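Local structure of clavulanic acid biosynthesis oligopeptide binding protein 2 (Streptomyces clavuligerus, 2WOL) at residues L85-G90 against R102-L107. The protein probably binds oligopeptides as a family 5 solute-binding protein of the clavulanic acid biosynthetic pathway. Sequence-based numbering, arbitrary orientation. Where two conformers were deposited one is given.
Sequences LAEGPG and RLRRGL
Ala86 and Leu103 form a non-hydrogen-bonded antiparallel pair, a single beta bridge (CA-CA 4.4 Å), with one backbone bond from the neighbours on each side. Arg104 N donates to Leu85 O (2.9 Å) in a nearly straight bond (172° at the hydrogen), and Glu87 N donates to Arg102 O (2.8 Å). Ala86 CA adds a CA-H...O contact to the same Arg102 O at 3.2 Å. Four waters widen the polar link: one joins Gly88 O to Arg102 N, another Ala86 O to Arg104 NH2; two more, held by Leu103 O and Arg105 N, donate weakly to Glu87 OE1 and OE2 respectively. In the conformer given, one of two, the Glu87 side chain lies across Arg102 at about a right angle, its CG 3.5 Å from Arg102 O and its OE1 against Arg102 CB, so its carboxylate contacts are tentative; the Arg102 guanidinium runs on to a salt bridge with Glu91. Arg104, extended from CG to NE, passes its CG 3.3 Å from Leu85 O; its NE makes a weak hydrogen bond to Asp84 O. The apolar contact is Leu85 CD2 on Leu107 CD1 (3.5 Å), both buried. The bridge ties the loop between strands 82-83 and 91-93 to the chain leaving strand 98-102, hairpin partner of 91-93. Beyond the bridge, the backbones of Leu85 and Ala86 bond to Thr66 and Leu67, and that of Leu103 to His170; Leu103 packs on Ile172 of strand 171-175.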
ATOM      1  N   LEU A  85      -2.444 -15.648 -14.794  1.00 10.63           N
ATOM      2  CA  LEU A  85      -2.075 -15.988 -16.171  1.00 11.01           C
ATOM      3  C   LEU A  85      -1.142 -17.190 -16.201  1.00 11.37           C
ATOM      4  O   LEU A  85      -1.148 -17.954 -17.165  1.00 11.78           O
ATOM      5  CB  LEU A  85      -1.433 -14.801 -16.895  1.00 10.78           C
ATOM      6  CG  LEU A  85      -2.330 -13.612 -17.235  1.00 11.39           C
ATOM      7  CD1 LEU A  85      -1.481 -12.447 -17.694  1.00 11.12           C
ATOM      8  CD2 LEU A  85      -3.359 -13.967 -18.299  1.00 11.37           C
ATOM      9  N   ALA A  86      -0.340 -17.346 -15.151  1.00 11.77           N
ATOM     10  CA  ALA A  86       0.532 -18.509 -15.007  1.00 12.51           C
ATOM     11  C   ALA A  86      -0.273 -19.734 -14.593  1.00 13.30           C
ATOM     12  O   ALA A  86      -1.300 -19.615 -13.922  1.00 13.63           O
ATOM     13  CB  ALA A  86       1.636 -18.234 -14.000  1.00 12.59           C
ATOM     14  N   GLU A  87       0.199 -20.910 -14.991  1.00 14.26           N
ATOM     15  CA  GLU A  87      -0.490 -22.150 -14.626  1.00 14.94           C
ATOM     16  C   GLU A  87      -0.185 -22.575 -13.191  1.00 14.89           C
ATOM     17  O   GLU A  87      -0.960 -23.316 -12.581  1.00 15.74           O
ATOM     18  CB  GLU A  87      -0.096 -23.271 -15.592  0.50 14.87           C
ATOM     19  CG  GLU A  87      -0.414 -22.975 -17.054  0.50 15.23           C
ATOM     20  CD  GLU A  87       0.212 -23.973 -18.012  0.50 15.60           C
ATOM     21  OE1 GLU A  87       1.434 -24.226 -17.914  0.50 16.33           O
ATOM     22  OE2 GLU A  87      -0.520 -24.494 -18.876  0.50 17.29           O
ATOM     23  N   GLY A  88       0.940 -22.100 -12.660  1.00 14.61           N
ATOM     24  CA  GLY A  88       1.335 -22.367 -11.281  1.00 14.14           C
ATOM     25  C   GLY A  88       2.132 -21.215 -10.693  1.00 14.01           C
ATOM     26  O   GLY A  88       2.506 -20.291 -11.417  1.00 13.79           O
ATOM     27  N   PRO A  89       2.401 -21.260  -9.373  1.00 13.91           N
ATOM     28  CA  PRO A  89       3.233 -20.225  -8.755  1.00 13.74           C
ATOM     29  C   PRO A  89       4.651 -20.222  -9.321  1.00 13.74           C
ATOM     30  O   PRO A  89       5.100 -21.225  -9.886  1.00 13.67           O
ATOM     31  CB  PRO A  89       3.254 -20.619  -7.272  1.00 13.81           C
ATOM     32  CG  PRO A  89       2.103 -21.539  -7.094  1.00 14.27           C
ATOM     33  CD  PRO A  89       1.952 -22.259  -8.389  1.00 14.16           C
ATOM     34  N   GLY A  90       5.345 -19.098  -9.171  1.00 13.64           N
ATOM     35  CA  GLY A  90       6.722 -18.980  -9.642  1.00 14.19           C
ATOM     36  C   GLY A  90       7.585 -20.142  -9.203  1.00 14.73           C
ATOM     37  O   GLY A  90       7.590 -20.511  -8.029  1.00 14.46           O
ATOM     38  N   ARG A 102       4.988 -20.304 -16.312  1.00 13.05           N
ATOM     39  CA  ARG A 102       4.455 -20.943 -17.509  1.00 14.47           C
ATOM     40  C   ARG A 102       3.054 -20.413 -17.755  1.00 14.74           C
ATOM     41  O   ARG A 102       2.167 -20.565 -16.914  1.00 14.81           O
ATOM     42  CB  ARG A 102       4.475 -22.469 -17.352  1.00 14.34           C
ATOM     43  CG  ARG A 102       5.845 -22.962 -16.908  1.00 15.36           C
ATOM     44  CD  ARG A 102       5.983 -24.470 -16.766  1.00 15.69           C
ATOM     45  NE  ARG A 102       7.276 -24.760 -16.149  1.00 18.30           N
ATOM     46  CZ  ARG A 102       8.441 -24.766 -16.796  1.00 18.90           C
ATOM     47  NH1 ARG A 102       8.489 -24.528 -18.102  1.00 20.63           N
ATOM     48  NH2 ARG A 102       9.562 -25.016 -16.136  1.00 19.03           N
ATOM     49  N   LEU A 103       2.873 -19.770 -18.901  1.00 15.28           N
ATOM     50  CA  LEU A 103       1.634 -19.069 -19.211  1.00 16.28           C
ATOM     51  C   LEU A 103       0.555 -19.991 -19.757  1.00 16.55           C
ATOM     52  O   LEU A 103       0.843 -20.934 -20.504  1.00 16.70           O
ATOM     53  CB  LEU A 103       1.895 -17.944 -20.215  1.00 16.36           C
ATOM     54  CG  LEU A 103       2.492 -16.626 -19.717  1.00 17.11           C
ATOM     55  CD1 LEU A 103       3.986 -16.751 -19.429  1.00 17.55           C
ATOM     56  CD2 LEU A 103       2.239 -15.538 -20.754  1.00 17.15           C
ATOM     57  N   ARG A 104      -0.691 -19.709 -19.383  1.00 16.77           N
ATOM     58  CA  ARG A 104      -1.851 -20.358 -19.992  1.00 17.23           C
ATOM     59  C   ARG A 104      -1.884 -20.060 -21.490  1.00 17.66           C
ATOM     60  O   ARG A 104      -1.524 -18.963 -21.920  1.00 17.54           O
ATOM     61  CB  ARG A 104      -3.145 -19.877 -19.336  1.00 17.36           C
ATOM     62  CG  ARG A 104      -3.325 -20.319 -17.896  1.00 17.64           C
ATOM     63  CD  ARG A 104      -4.484 -19.572 -17.263  1.00 19.19           C
ATOM     64  NE  ARG A 104      -4.858 -20.127 -15.968  1.00 21.10           N
ATOM     65  CZ  ARG A 104      -5.728 -21.121 -15.799  1.00 22.39           C
ATOM     66  NH1 ARG A 104      -6.325 -21.680 -16.845  1.00 22.91           N
ATOM     67  NH2 ARG A 104      -6.007 -21.555 -14.578  1.00 23.24           N
ATOM     68  N   ARG A 105      -2.305 -21.048 -22.275  1.00 18.21           N
ATOM     69  CA  ARG A 105      -2.293 -20.948 -23.733  1.00 18.89           C
ATOM     70  C   ARG A 105      -3.597 -20.366 -24.266  1.00 18.55           C
ATOM     71  O   ARG A 105      -4.651 -20.495 -23.639  1.00 18.73           O
ATOM     72  CB  ARG A 105      -2.069 -22.330 -24.367  1.00 19.33           C
ATOM     73  CG  ARG A 105      -1.214 -23.297 -23.555  1.00 21.67           C
ATOM     74  CD  ARG A 105       0.224 -23.365 -24.047  1.00 25.25           C
ATOM     75  NE  ARG A 105       0.948 -24.468 -23.412  1.00 27.53           N
ATOM     76  CZ  ARG A 105       2.193 -24.835 -23.711  1.00 28.85           C
ATOM     77  NH1 ARG A 105       2.883 -24.194 -24.648  1.00 29.94           N
ATOM     78  NH2 ARG A 105       2.752 -25.854 -23.069  1.00 29.81           N
ATOM     79  N   GLY A 106      -3.515 -19.724 -25.428  1.00 18.35           N
ATOM     80  CA  GLY A 106      -4.696 -19.261 -26.156  1.00 18.06           C
ATOM     81  C   GLY A 106      -5.460 -18.088 -25.569  1.00 17.84           C
ATOM     82  O   GLY A 106      -6.599 -17.835 -25.966  1.00 17.81           O
ATOM     83  N   LEU A 107      -4.843 -17.365 -24.638  1.00 17.48           N
ATOM     84  CA  LEU A 107      -5.492 -16.209 -24.017  1.00 17.06           C
ATOM     85  C   LEU A 107      -5.359 -14.972 -24.899  1.00 16.53           C
ATOM     86  O   LEU A 107      -4.410 -14.858 -25.677  1.00 16.34           O
ATOM     87  CB  LEU A 107      -4.934 -15.949 -22.616  1.00 17.35           C
ATOM     88  CG  LEU A 107      -4.978 -17.109 -21.612  1.00 17.77           C
ATOM     89  CD1 LEU A 107      -4.725 -16.593 -20.214  1.00 17.97           C
ATOM     90  CD2 LEU A 107      -6.304 -17.855 -21.649  1.00 18.45           C
TER
HETATM   91  O   HOH W   1      -3.851 -20.378 -13.308  1.00 24.48           O
HETATM   92  O   HOH W   2       2.212 -23.163 -20.674  1.00 22.01           O
HETATM   93  O   HOH W   3      -3.072 -23.408 -20.713  1.00 37.06           O
HETATM   94  O   HOH W   4       4.082 -21.094 -13.709  1.00 13.49           O